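Local coordinates for protein propionate kinase (Francisella tularensis subsp. tularensis, PDB 3KHY) that probably catalyses the reversible, magnesium-dependent transfer of a phosphoryl group from ATP to acetate, working as a homodimeric kinase of the acetokinase family, at residues S12-A17 with D61-L66; N39-F44 with K49-L54; I295-V300 with A328-N333; S306-F311 with A339-M344. One frame throughout, in Å; residues are numbered along the deposited sequence.

Contact 1. Residues S12-A17 with D61-L66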
loop_
_atom_site.group_PDB
_atom_site.type_symbol
_atom_site.label_atom_id
_atom_site.label_comp_id
_atom_site.label_asym_id
_atom_site.label_seq_id
_atom_site.Cartn_x
_atom_site.Cartn_y
_atom_site.Cartn_z
ATOM N N SER A 12 22.677 20.700 -5.739
ATOM C CA SER A 12 22.863 22.139 -5.916
ATOM C C SER A 12 22.762 22.923 -4.603
ATOM O O SER A 12 22.580 24.137 -4.617
ATOM C CB SER A 12 21.863 22.690 -6.940
ATOM O OG SER A 12 20.528 22.508 -6.498
ATOM N N SER A 13 22.902 22.228 -3.475
ATOM C CA SER A 13 22.702 22.849 -2.173
ATOM C C SER A 13 23.478 22.153 -1.062
ATOM O O SER A 13 23.746 20.952 -1.132
ATOM C CB SER A 13 21.215 22.839 -1.821
ATOM O OG SER A 13 20.809 21.532 -1.479
ATOM N N VAL A 14 23.826 22.919 -0.033
ATOM C CA VAL A 14 24.420 22.369 1.177
ATOM C C VAL A 14 23.691 22.924 2.388
ATOM O O VAL A 14 23.714 24.124 2.645
ATOM C CB VAL A 14 25.921 22.709 1.309
ATOM C CG1 VAL A 14 26.478 22.139 2.617
ATOM C CG2 VAL A 14 26.708 22.175 0.112
ATOM N N LYS A 15 23.029 22.049 3.128
ATOM C CA LYS A 15 22.407 22.455 4.372
ATOM C C LYS A 15 23.399 22.164 5.486
ATOM O O LYS A 15 23.991 21.089 5.511
ATOM C CB LYS A 15 21.126 21.663 4.584
ATOM C CG LYS A 15 20.476 21.912 5.919
ATOM C CD LYS A 15 19.349 20.935 6.153
ATOM C CE LYS A 15 18.783 21.091 7.549
ATOM N NZ LYS A 15 17.592 20.218 7.726
ATOM N N PHE A 16 23.608 23.112 6.394
ATOM C CA PHE A 16 24.599 22.892 7.447
ATOM C C PHE A 16 24.173 23.369 8.830
ATOM O O PHE A 16 23.320 24.243 8.968
ATOM C CB PHE A 16 25.957 23.506 7.064
ATOM C CG PHE A 16 25.912 24.989 6.820
ATOM C CD1 PHE A 16 26.064 25.879 7.868
ATOM C CD2 PHE A 16 25.732 25.490 5.545
ATOM C CE1 PHE A 16 26.034 27.241 7.648
ATOM C CE2 PHE A 16 25.698 26.848 5.320
ATOM C CZ PHE A 16 25.851 27.723 6.375
ATOM N N ALA A 17 24.780 22.780 9.854
ATOM C CA ALA A 17 24.551 23.204 11.225
ATOM C C ALA A 17 25.773 22.913 12.073
ATOM O O ALA A 17 26.470 21.916 11.864
ATOM C CB ALA A 17 23.330 22.495 11.804
ATOM N N ASP A 61 33.582 26.824 -3.990
ATOM C CA ASP A 61 33.476 28.188 -3.465
ATOM C C ASP A 61 32.564 28.231 -2.238
ATOM O O ASP A 61 32.844 28.923 -1.258
ATOM C CB ASP A 61 32.940 29.139 -4.536
ATOM C CG ASP A 61 33.900 29.318 -5.696
ATOM O OD1 ASP A 61 35.112 29.078 -5.508
ATOM O OD2 ASP A 61 33.443 29.699 -6.794
ATOM N N VAL A 62 31.464 27.494 -2.305
ATOM C CA VAL A 62 30.553 27.402 -1.172
ATOM C C VAL A 62 31.287 26.889 0.061
ATOM O O VAL A 62 31.197 27.474 1.136
ATOM C CB VAL A 62 29.368 26.486 -1.486
ATOM C CG1 VAL A 62 28.572 26.198 -0.222
ATOM C CG2 VAL A 62 28.489 27.123 -2.544
ATOM N N PHE A 63 32.031 25.801 -0.104
ATOM C CA PHE A 63 32.754 25.221 1.018
ATOM C C PHE A 63 33.818 26.139 1.604
ATOM O O PHE A 63 34.013 26.169 2.818
ATOM C CB PHE A 63 33.355 23.865 0.647
ATOM C CG PHE A 63 32.429 22.711 0.914
ATOM C CD1 PHE A 63 32.197 22.286 2.210
ATOM C CD2 PHE A 63 31.777 22.070 -0.124
ATOM C CE1 PHE A 63 31.334 21.233 2.470
ATOM C CE2 PHE A 63 30.914 21.019 0.125
ATOM C CZ PHE A 63 30.695 20.598 1.426
ATOM N N GLU A 64 34.513 26.877 0.745
ATOM C CA GLU A 64 35.526 27.809 1.221
ATOM C C GLU A 64 34.866 28.950 1.973
ATOM O O GLU A 64 35.408 29.455 2.951
ATOM C CB GLU A 64 36.364 28.356 0.065
ATOM C CG GLU A 64 37.334 27.354 -0.537
ATOM C CD GLU A 64 38.333 28.012 -1.471
ATOM O OE1 GLU A 64 38.476 29.254 -1.409
ATOM O OE2 GLU A 64 38.978 27.290 -2.263
HETATM N N MSE A 65 33.689 29.355 1.515
HETATM C CA MSE A 65 32.945 30.395 2.208
HETATM C C MSE A 65 32.480 29.887 3.568
HETATM O O MSE A 65 32.521 30.611 4.565
HETATM C CB MSE A 65 31.756 30.865 1.375
HETATM C CG MSE A 65 30.834 31.820 2.120
HETATM SE SE MSE A 65 29.491 32.636 0.964
HETATM C CE MSE A 65 30.560 34.102 0.193
ATOM N N LEU A 66 32.054 28.627 3.608
ATOM C CA LEU A 66 31.642 28.023 4.862
ATOM C C LEU A 66 32.842 27.964 5.793
ATOM O O LEU A 66 32.750 28.332 6.962
ATOM C CB LEU A 66 31.074 26.619 4.632
ATOM C CG LEU A 66 30.724 25.859 5.907
ATOM C CD1 LEU A 66 29.844 26.708 6.807
ATOM C CD2 LEU A 66 30.054 24.528 5.588
#
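Phe16 and Leu66 meet with a methyl group laid on a ring. CD1 of Leu66 stands 4.0 Å from the centroid of the Phe16 ring and only 12° off its normal, a CH-pi contact over the middle of the face; its closest ring atom is CE1 of Phe16, at 3.9 Å. With chi1 at 60°, CG of Phe16 is set between the backbone N and the carbonyl carbon, and this turns one face of the phenyl to the Leu66 methyl. Leu66 differs: its CG is anti to the backbone N, and the two side chains run alongside each other, heading opposite ways. One turn earlier on the helix, Val62 and Phe63 share a methyl of Val14: CG2 of Val14 lies 4.4 Å from CG1 of Val62 and 4.4 Å from CE2 of Phe63, looser packing than at the other end.

This is a helix lying against one face of the N-terminal sheet of an actin-like ATPase fold. Strand 14-17 and helix 61-66 run nearly parallel, 15° apart, with their axes 11.0 Å from each other. Val14 and Phe16 face the helix, while Lys15, which is predicted to bind ATP and whose NZ forms a salt bridge with Glu373, lies on the other side of the strand. The ring of Phe63 also rests on Leu7 and Cys9 of strand 3-9 and meets the ring of Phe127, while Val62 packs on Ala32 and Ile35 and Phe16 leans on Leu7.

Contact 2. Residues N39-F44 with K49-L54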
loop_
_atom_site.group_PDB
_atom_site.type_symbol
_atom_site.label_atom_id
_atom_site.label_comp_id
_atom_site.label_asym_id
_atom_site.label_seq_id
_atom_site.Cartn_x
_atom_site.Cartn_y
_atom_site.Cartn_z
ATOM N N ASN A 39 22.283 32.664 -9.221
ATOM C CA ASN A 39 21.574 32.956 -7.982
ATOM C C ASN A 39 22.130 32.215 -6.775
ATOM O O ASN A 39 21.459 32.075 -5.751
ATOM C CB ASN A 39 20.091 32.647 -8.154
ATOM C CG ASN A 39 19.456 33.481 -9.235
ATOM O OD1 ASN A 39 19.578 34.705 -9.235
ATOM N ND2 ASN A 39 18.781 32.828 -10.170
ATOM N N CYS A 40 23.362 31.739 -6.902
ATOM C CA CYS A 40 24.027 31.074 -5.797
ATOM C C CYS A 40 24.075 32.001 -4.585
ATOM O O CYS A 40 24.441 33.175 -4.703
ATOM C CB CYS A 40 25.439 30.666 -6.205
ATOM S SG CYS A 40 26.362 29.835 -4.903
ATOM N N LYS A 41 23.699 31.476 -3.423
ATOM C CA LYS A 41 23.752 32.240 -2.179
ATOM C C LYS A 41 23.875 31.328 -0.962
ATOM O O LYS A 41 23.432 30.184 -0.981
ATOM C CB LYS A 41 22.510 33.116 -2.025
ATOM C CG LYS A 41 21.231 32.314 -1.945
ATOM C CD LYS A 41 20.061 33.165 -1.495
ATOM C CE LYS A 41 18.797 32.325 -1.430
ATOM N NZ LYS A 41 17.630 33.112 -0.955
ATOM N N VAL A 42 24.477 31.845 0.102
ATOM C CA VAL A 42 24.566 31.099 1.343
ATOM C C VAL A 42 23.903 31.894 2.459
ATOM O O VAL A 42 24.239 33.061 2.689
ATOM C CB VAL A 42 26.027 30.812 1.717
ATOM C CG1 VAL A 42 26.090 29.832 2.884
ATOM C CG2 VAL A 42 26.777 30.274 0.504
ATOM N N VAL A 43 22.939 31.273 3.129
ATOM C CA VAL A 43 22.321 31.881 4.303
ATOM C C VAL A 43 22.992 31.361 5.568
ATOM O O VAL A 43 23.232 30.166 5.706
ATOM C CB VAL A 43 20.820 31.574 4.389
ATOM C CG1 VAL A 43 20.201 32.346 5.550
ATOM C CG2 VAL A 43 20.126 31.923 3.077
ATOM N N PHE A 44 23.323 32.271 6.473
ATOM C CA PHE A 44 23.883 31.911 7.760
ATOM C C PHE A 44 22.955 32.448 8.832
ATOM O O PHE A 44 22.617 33.639 8.833
ATOM C CB PHE A 44 25.246 32.572 7.961
ATOM C CG PHE A 44 26.321 32.085 7.028
ATOM C CD1 PHE A 44 27.126 31.016 7.374
ATOM C CD2 PHE A 44 26.567 32.740 5.830
ATOM C CE1 PHE A 44 28.129 30.587 6.529
ATOM C CE2 PHE A 44 27.574 32.319 4.985
ATOM C CZ PHE A 44 28.352 31.247 5.331
ATOM N N LYS A 49 20.244 36.618 11.008
ATOM C CA LYS A 49 20.337 36.048 9.670
ATOM C C LYS A 49 21.236 36.911 8.786
ATOM O O LYS A 49 21.112 38.128 8.763
ATOM C CB LYS A 49 18.944 35.924 9.053
ATOM C CG LYS A 49 18.930 35.425 7.609
ATOM C CD LYS A 49 17.502 35.294 7.081
ATOM C CE LYS A 49 17.499 34.799 5.630
ATOM N NZ LYS A 49 16.132 34.705 5.026
ATOM N N ILE A 50 22.156 36.269 8.077
ATOM C CA ILE A 50 23.011 36.940 7.112
ATOM C C ILE A 50 22.931 36.184 5.789
ATOM O O ILE A 50 23.062 34.959 5.758
ATOM C CB ILE A 50 24.465 36.987 7.592
ATOM C CG1 ILE A 50 24.585 37.864 8.834
ATOM C CG2 ILE A 50 25.371 37.540 6.498
ATOM C CD1 ILE A 50 26.000 37.980 9.363
ATOM N N VAL A 51 22.695 36.904 4.697
ATOM C CA VAL A 51 22.623 36.266 3.384
ATOM C C VAL A 51 23.771 36.732 2.508
ATOM O O VAL A 51 23.918 37.921 2.256
ATOM C CB VAL A 51 21.300 36.569 2.660
ATOM C CG1 VAL A 51 21.258 35.850 1.311
ATOM C CG2 VAL A 51 20.115 36.161 3.521
ATOM N N LYS A 52 24.596 35.793 2.052
ATOM C CA LYS A 52 25.755 36.153 1.252
ATOM C C LYS A 52 25.568 35.629 -0.150
ATOM O O LYS A 52 25.472 34.420 -0.360
ATOM C CB LYS A 52 27.036 35.584 1.857
ATOM C CG LYS A 52 27.349 36.096 3.251
ATOM C CD LYS A 52 28.752 35.690 3.679
ATOM C CE LYS A 52 29.101 36.240 5.055
ATOM N NZ LYS A 52 30.376 35.671 5.575
ATOM N N TYR A 53 25.500 36.542 -1.113
ATOM C CA TYR A 53 25.349 36.146 -2.502
ATOM C C TYR A 53 26.707 35.886 -3.122
ATOM O O TYR A 53 27.691 36.533 -2.773
ATOM C CB TYR A 53 24.580 37.210 -3.281
ATOM C CG TYR A 53 23.143 37.314 -2.836
ATOM C CD1 TYR A 53 22.144 36.597 -3.480
ATOM C CD2 TYR A 53 22.786 38.102 -1.749
ATOM C CE1 TYR A 53 20.824 36.677 -3.066
ATOM C CE2 TYR A 53 21.472 38.187 -1.328
ATOM C CZ TYR A 53 20.496 37.476 -1.993
ATOM O OH TYR A 53 19.189 37.559 -1.580
ATOM N N LEU A 54 26.753 34.921 -4.035
ATOM C CA LEU A 54 27.995 34.544 -4.688
ATOM C C LEU A 54 27.683 34.078 -6.102
ATOM O O LEU A 54 27.686 32.875 -6.373
ATOM C CB LEU A 54 28.675 33.413 -3.913
ATOM C CG LEU A 54 30.185 33.282 -4.098
ATOM C CD1 LEU A 54 30.880 34.465 -3.444
ATOM C CD2 LEU A 54 30.695 31.978 -3.515
#
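Phe44 and Tyr53 are the two rings here, on opposite faces of a beta hairpin. The carbonyl O of Ile50 sits at the edge of the Phe44 ring, near its plane, and CD of Lys52 approaches CE2 of Phe44 obliquely at 3.8 Å. Beyond the hairpin, Phe69 stacks on the Phe44 ring and Phe16 meets it at an inclined angle. The Tyr53 ring is approached obliquely by Lys41, whose chain lies beside it and points the same way: Lys41 CB is 3.8 Å from Tyr53 CD1, and Lys41 CD is 3.9 Å from Tyr53 CE1. In Lys41, CG tucks over the backbone (chi1 62°), after which the chain is fully extended, and its CD also reaches CG1 of Val51.

The strands are antiparallel. Val42 with Lys52 and Phe44 with Ile50 are hydrogen-bonded pairs, each closed by two nearly straight N-H...O bonds; Val42 N to Lys52 O measures 2.8 Å. A fifth bond, Leu54 N to Cys40 O at 3.0 Å, arrives well above the carbonyl plane. Val43 and Val51 form a non-hydrogen-bonded pair, and CG1 of Val43 also touches CE of Lys49.

Strand 49-53 is outermost in the sheet within this chain. Its partner 41-45 bonds on to strand 25-33 through Lys41 with Glu33 and Val43 with Leu31, and the face carrying Val42 and Lys52 is covered by Met65 of helix 59-72.

Contact 3. Residues I295-V300 with A328-N333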
loop_
_atom_site.group_PDB
_atom_site.type_symbol
_atom_site.label_atom_id
_atom_site.label_comp_id
_atom_site.label_asym_id
_atom_site.label_seq_id
_atom_site.Cartn_x
_atom_site.Cartn_y
_atom_site.Cartn_z
ATOM N N ILE A 295 -8.423 13.152 2.748
ATOM C CA ILE A 295 -7.620 12.052 2.185
ATOM C C ILE A 295 -6.323 11.878 2.989
ATOM O O ILE A 295 -5.963 10.774 3.381
ATOM C CB ILE A 295 -7.332 12.281 0.694
ATOM C CG1 ILE A 295 -8.647 12.280 -0.093
ATOM C CG2 ILE A 295 -6.413 11.195 0.147
ATOM C CD1 ILE A 295 -8.479 12.669 -1.557
ATOM N N PHE A 296 -5.626 12.976 3.237
ATOM C CA PHE A 296 -4.376 12.951 4.006
ATOM C C PHE A 296 -4.598 12.356 5.398
ATOM O O PHE A 296 -3.902 11.424 5.809
ATOM C CB PHE A 296 -3.860 14.391 4.083
ATOM C CG PHE A 296 -2.609 14.595 4.905
ATOM C CD1 PHE A 296 -2.674 14.688 6.288
ATOM C CD2 PHE A 296 -1.386 14.822 4.279
ATOM C CE1 PHE A 296 -1.540 14.925 7.042
ATOM C CE2 PHE A 296 -0.241 15.068 5.027
ATOM C CZ PHE A 296 -0.317 15.123 6.412
ATOM N N SER A 297 -5.576 12.887 6.126
ATOM C CA SER A 297 -5.777 12.477 7.514
ATOM C C SER A 297 -6.224 11.028 7.625
ATOM O O SER A 297 -5.795 10.313 8.518
ATOM C CB SER A 297 -6.804 13.381 8.204
ATOM O OG SER A 297 -6.389 14.741 8.184
ATOM N N HIS A 298 -7.115 10.611 6.730
ATOM C CA HIS A 298 -7.621 9.235 6.757
ATOM C C HIS A 298 -6.513 8.229 6.493
ATOM O O HIS A 298 -6.458 7.159 7.106
ATOM C CB HIS A 298 -8.722 9.057 5.729
ATOM C CG HIS A 298 -9.331 7.694 5.747
ATOM N ND1 HIS A 298 -10.159 7.265 6.762
ATOM C CD2 HIS A 298 -9.223 6.659 4.883
ATOM C CE1 HIS A 298 -10.537 6.022 6.522
ATOM N NE2 HIS A 298 -9.988 5.634 5.385
ATOM N N ARG A 299 -5.607 8.564 5.579
ATOM C CA ARG A 299 -4.515 7.638 5.307
ATOM C C ARG A 299 -3.609 7.487 6.534
ATOM O O ARG A 299 -3.221 6.364 6.887
ATOM C CB ARG A 299 -3.699 8.033 4.072
ATOM C CG ARG A 299 -2.674 6.939 3.747
ATOM C CD ARG A 299 -2.008 7.090 2.404
ATOM N NE ARG A 299 -2.940 7.265 1.284
ATOM C CZ ARG A 299 -2.529 7.645 0.080
ATOM N NH1 ARG A 299 -1.228 7.855 -0.115
ATOM N NH2 ARG A 299 -3.397 7.822 -0.912
ATOM N N VAL A 300 -3.310 8.592 7.218
ATOM C CA VAL A 300 -2.517 8.476 8.453
ATOM C C VAL A 300 -3.256 7.593 9.463
ATOM O O VAL A 300 -2.659 6.713 10.090
ATOM C CB VAL A 300 -2.238 9.849 9.123
ATOM C CG1 VAL A 300 -1.515 9.652 10.485
ATOM C CG2 VAL A 300 -1.430 10.758 8.191
ATOM N N ALA A 328 -2.426 21.954 14.718
ATOM C CA ALA A 328 -3.409 21.405 15.656
ATOM C C ALA A 328 -4.640 20.868 14.942
ATOM O O ALA A 328 -5.203 19.862 15.351
ATOM C CB ALA A 328 -3.822 22.461 16.711
ATOM N N ASN A 329 -5.078 21.552 13.890
ATOM C CA ASN A 329 -6.277 21.137 13.165
ATOM C C ASN A 329 -6.101 19.766 12.501
ATOM O O ASN A 329 -7.034 18.959 12.430
ATOM C CB ASN A 329 -6.640 22.189 12.101
ATOM C CG ASN A 329 -5.543 22.351 11.031
ATOM O OD1 ASN A 329 -4.367 22.576 11.348
ATOM N ND2 ASN A 329 -5.930 22.229 9.762
ATOM N N ILE A 330 -4.901 19.513 11.996
ATOM C CA ILE A 330 -4.613 18.251 11.335
ATOM C C ILE A 330 -4.535 17.086 12.329
ATOM O O ILE A 330 -5.053 16.006 12.076
ATOM C CB ILE A 330 -3.292 18.311 10.540
ATOM C CG1 ILE A 330 -3.386 19.360 9.438
ATOM C CG2 ILE A 330 -2.969 16.943 9.968
ATOM C CD1 ILE A 330 -4.511 19.145 8.464
ATOM N N ARG A 331 -3.880 17.309 13.458
ATOM C CA ARG A 331 -3.854 16.299 14.505
ATOM C C ARG A 331 -5.281 15.996 14.984
ATOM O O ARG A 331 -5.641 14.843 15.181
ATOM C CB ARG A 331 -2.988 16.786 15.678
ATOM C CG ARG A 331 -1.489 16.954 15.346
ATOM C CD ARG A 331 -0.670 17.145 16.644
ATOM N NE ARG A 331 -1.122 18.334 17.386
ATOM C CZ ARG A 331 -0.452 19.476 17.508
ATOM N NH1 ARG A 331 0.749 19.642 16.953
ATOM N NH2 ARG A 331 -0.986 20.470 18.211
ATOM N N LYS A 332 -6.088 17.041 15.172
ATOM C CA LYS A 332 -7.476 16.858 15.598
ATOM C C LYS A 332 -8.243 15.993 14.586
ATOM O O LYS A 332 -9.025 15.121 14.950
ATOM C CB LYS A 332 -8.159 18.214 15.757
ATOM C CG LYS A 332 -9.680 18.145 15.911
ATOM C CD LYS A 332 -10.281 19.547 15.992
ATOM C CE LYS A 332 -11.782 19.499 16.238
ATOM N NZ LYS A 332 -12.409 20.858 16.173
ATOM N N ASN A 333 -8.006 16.245 13.309
ATOM C CA ASN A 333 -8.714 15.532 12.268
ATOM C C ASN A 333 -8.293 14.064 12.286
ATOM O O ASN A 333 -9.131 13.164 12.265
ATOM C CB ASN A 333 -8.435 16.170 10.906
ATOM C CG ASN A 333 -9.296 15.584 9.801
ATOM O OD1 ASN A 333 -9.384 14.363 9.641
ATOM N ND2 ASN A 333 -9.932 16.453 9.027
#
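Phe296 and Ser297 of helix 287-307 meet Ile330 and Asn333 of helix 328-337 in a small, buried helix-helix crossing within the C-terminal half of the actin-like ATPase fold. The axes of 295-300 and 328-333 pass 9.7 Å apart at a crossing angle of -53°, and the helices touch at two places. The apolar one joins a ring atom to a branch methyl: CE1 of Phe296 is 3.8 Å from CG2 of Ile330, the two side chains crossing at about a right angle and the methyl approaching the ring obliquely. Phe296 lies against Met275 and close to Ile323, both predicted to bind ATP, and Ile330 also packs on Met275; the crossing therefore backs onto the probable nucleotide site.

The polar-looking meeting of Ser297 and Asn333 is really one of close packing, because both have better partners. Ser297 OG is hydrogen-bonded to the carbonyl O of Ile293, while Asn333 uses OD1 for Lys337 NZ and ND2 for Glu294 OE2. Although Ser297 OG is 3.4 Å from Asn333 OD1, the angle is too poor for a hydrogen bond, and the nearest approach is CB of Ser297 to OD1 of Asn333, 3.1 Å.

Contact 4. Residues S306-F311 with A339-M344; sequences SYMIYF and ANLGFM
A Met-aromatic contact between Met308 and Phe343 ties segment 306-311, at the C-terminal part of helix 287-307, to the loop that leads from helix 328-337 to helix 347-351. Met308 is modelled as selenomethionine, so selenium (SE) takes the place of sulfur. That atom approaches the phenyl ring at its edge, near the ring plane: SE of Met308 is 4.1 Å from CZ of Phe343 and 5.4 Å from the ring centroid, 86° off the normal. The two side chains extend to meet each other. The Met308 chain bends at both chi2 and chi3 (-60° and -78°), which folds it into a hook rather than a straight arm, bringing SE to the edge of the Phe343 ring and leaving CG beside Leu341. There CG of Met308 lies 4.0 Å from CD2 of Leu341, the two chains lying alongside each other and heading opposite ways. Leu341 CB also sits in the plane of the Phe343 ring, at its edge.

The loop turns between these residues: Gly342 N bonds to Ala339 O at 3.2 Å, and Gly342 is linked through its backbone to His363. Leu314 packs on both Met308 and Phe343, and the ring of His363 meets that of Phe343. The dimer partner is close by, since Asn340 ND2 donates a hydrogen bond to Ile309 O of the second subunit, and the reciprocal bond is made as well.

Between the two segments the contact is wholly apolar, without hydrogen bonds or charge pairing. An edge approach sets the selenium against the hydrogen-bearing rim of the ring, where a weak electrostatic attraction probably adds to van der Waals packing.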
loop_
_atom_site.group_PDB
_atom_site.type_symbol
_atom_site.label_atom_id
_atom_site.label_comp_id
_atom_site.label_asym_id
_atom_site.label_seq_id
_atom_site.Cartn_x
_atom_site.Cartn_y
_atom_site.Cartn_z
ATOM N N SER A 306 -3.431 0.098 11.387
ATOM C CA SER A 306 -2.781 -1.124 10.912
ATOM C C SER A 306 -1.608 -1.500 11.803
ATOM O O SER A 306 -1.306 -2.680 11.977
ATOM C CB SER A 306 -2.309 -0.990 9.455
ATOM O OG SER A 306 -1.003 -0.451 9.374
ATOM N N TYR A 307 -0.944 -0.497 12.363
ATOM C CA TYR A 307 0.194 -0.745 13.258
ATOM C C TYR A 307 -0.187 -1.182 14.676
ATOM O O TYR A 307 0.672 -1.621 15.450
ATOM C CB TYR A 307 1.109 0.487 13.321
ATOM C CG TYR A 307 1.883 0.745 12.034
ATOM C CD1 TYR A 307 1.756 -0.095 10.928
ATOM C CD2 TYR A 307 2.726 1.846 11.926
ATOM C CE1 TYR A 307 2.474 0.160 9.735
ATOM C CE2 TYR A 307 3.433 2.110 10.762
ATOM C CZ TYR A 307 3.306 1.271 9.674
ATOM O OH TYR A 307 4.028 1.563 8.530
HETATM N N MSE A 308 -1.460 -1.057 15.030
HETATM C CA MSE A 308 -1.901 -1.530 16.340
HETATM C C MSE A 308 -1.597 -3.026 16.542
HETATM O O MSE A 308 -1.439 -3.477 17.674
HETATM C CB MSE A 308 -3.395 -1.258 16.548
HETATM C CG MSE A 308 -3.759 0.219 16.516
HETATM SE SE MSE A 308 -2.809 1.241 17.917
HETATM C CE MSE A 308 -3.926 0.711 19.445
ATOM N N ILE A 309 -1.488 -3.793 15.456
ATOM C CA ILE A 309 -1.178 -5.224 15.593
ATOM C C ILE A 309 0.111 -5.509 16.351
ATOM O O ILE A 309 0.251 -6.587 16.939
ATOM C CB ILE A 309 -1.053 -5.964 14.243
ATOM C CG1 ILE A 309 0.097 -5.378 13.416
ATOM C CG2 ILE A 309 -2.358 -5.959 13.484
ATOM C CD1 ILE A 309 0.474 -6.255 12.220
ATOM N N TYR A 310 1.059 -4.571 16.324
ATOM C CA TYR A 310 2.380 -4.826 16.923
ATOM C C TYR A 310 2.454 -4.633 18.434
ATOM O O TYR A 310 3.503 -4.879 19.038
ATOM C CB TYR A 310 3.463 -3.960 16.281
ATOM C CG TYR A 310 3.583 -4.159 14.790
ATOM C CD1 TYR A 310 4.012 -5.380 14.265
ATOM C CD2 TYR A 310 3.261 -3.127 13.902
ATOM C CE1 TYR A 310 4.113 -5.572 12.896
ATOM C CE2 TYR A 310 3.357 -3.313 12.530
ATOM C CZ TYR A 310 3.784 -4.541 12.034
ATOM O OH TYR A 310 3.890 -4.737 10.672
ATOM N N PHE A 311 1.362 -4.199 19.055
ATOM C CA PHE A 311 1.455 -3.754 20.438
ATOM C C PHE A 311 0.516 -4.469 21.390
ATOM O O PHE A 311 -0.702 -4.417 21.227
ATOM C CB PHE A 311 1.202 -2.238 20.520
ATOM C CG PHE A 311 2.164 -1.422 19.703
ATOM C CD1 PHE A 311 3.405 -1.064 20.221
ATOM C CD2 PHE A 311 1.832 -1.011 18.422
ATOM C CE1 PHE A 311 4.311 -0.321 19.474
ATOM C CE2 PHE A 311 2.731 -0.251 17.667
ATOM C CZ PHE A 311 3.970 0.093 18.201
ATOM N N ALA A 339 -11.348 7.507 16.439
ATOM C CA ALA A 339 -12.273 7.402 17.567
ATOM C C ALA A 339 -12.598 5.949 17.942
ATOM O O ALA A 339 -12.636 5.608 19.120
ATOM C CB ALA A 339 -13.556 8.187 17.281
ATOM N N ASN A 340 -12.825 5.089 16.952
ATOM C CA ASN A 340 -13.228 3.712 17.255
ATOM C C ASN A 340 -12.103 2.867 17.841
ATOM O O ASN A 340 -12.331 1.740 18.295
ATOM C CB ASN A 340 -13.825 3.019 16.025
ATOM C CG ASN A 340 -15.120 3.660 15.570
ATOM O OD1 ASN A 340 -15.949 4.055 16.393
ATOM N ND2 ASN A 340 -15.308 3.752 14.253
ATOM N N LEU A 341 -10.887 3.411 17.836
ATOM C CA LEU A 341 -9.741 2.693 18.378
ATOM C C LEU A 341 -9.290 3.220 19.743
ATOM O O LEU A 341 -8.188 2.908 20.190
ATOM C CB LEU A 341 -8.557 2.758 17.409
ATOM C CG LEU A 341 -8.480 1.735 16.275
ATOM C CD1 LEU A 341 -9.701 1.817 15.399
ATOM C CD2 LEU A 341 -7.217 1.956 15.452
ATOM N N GLY A 342 -10.122 4.019 20.396
ATOM C CA GLY A 342 -9.796 4.481 21.735
ATOM C C GLY A 342 -8.812 5.643 21.802
ATOM O O GLY A 342 -8.061 5.753 22.769
ATOM N N PHE A 343 -8.810 6.498 20.776
ATOM C CA PHE A 343 -8.050 7.750 20.790
ATOM C C PHE A 343 -9.008 8.923 20.921
ATOM O O PHE A 343 -10.025 8.988 20.225
ATOM C CB PHE A 343 -7.237 7.932 19.490
ATOM C CG PHE A 343 -6.139 6.912 19.301
ATOM C CD1 PHE A 343 -6.397 5.704 18.673
ATOM C CD2 PHE A 343 -4.849 7.173 19.743
ATOM C CE1 PHE A 343 -5.388 4.757 18.490
ATOM C CE2 PHE A 343 -3.837 6.231 19.577
ATOM C CZ PHE A 343 -4.105 5.025 18.943
HETATM N N MSE A 344 -8.674 9.865 21.798
HETATM C CA MSE A 344 -9.496 11.062 21.991
HETATM C C MSE A 344 -8.594 12.217 22.334
HETATM O O MSE A 344 -7.741 12.098 23.217
HETATM C CB MSE A 344 -10.480 10.873 23.146
HETATM C CG MSE A 344 -11.425 9.693 22.962
HETATM SE SE MSE A 344 -12.796 10.103 21.630
HETATM C CE MSE A 344 -13.301 11.886 22.264
#

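Overall arrangement
The four contacts fall into two distant groups. Contacts 1 and 2, with centres 10 Å apart, share the N-terminal sheet, and helix 59-72 of contact 1 packs on the hairpin of contact 2; along the chain contact 2 nests inside the loop contact 1 closes, and SE of Met65 lies 3.6 Å from CG2 of Val42. Contacts 3 and 4 come later, centres 15 Å apart without touching. Both use helix 287-307, and their segments alternate. Contact 1 lies about 36 Å from contact 3 and contact 2 about 47 Å from contact 4, between centres. One pair thus lies in the N-terminal sheet region, the other on the helix that also meets the second subunit.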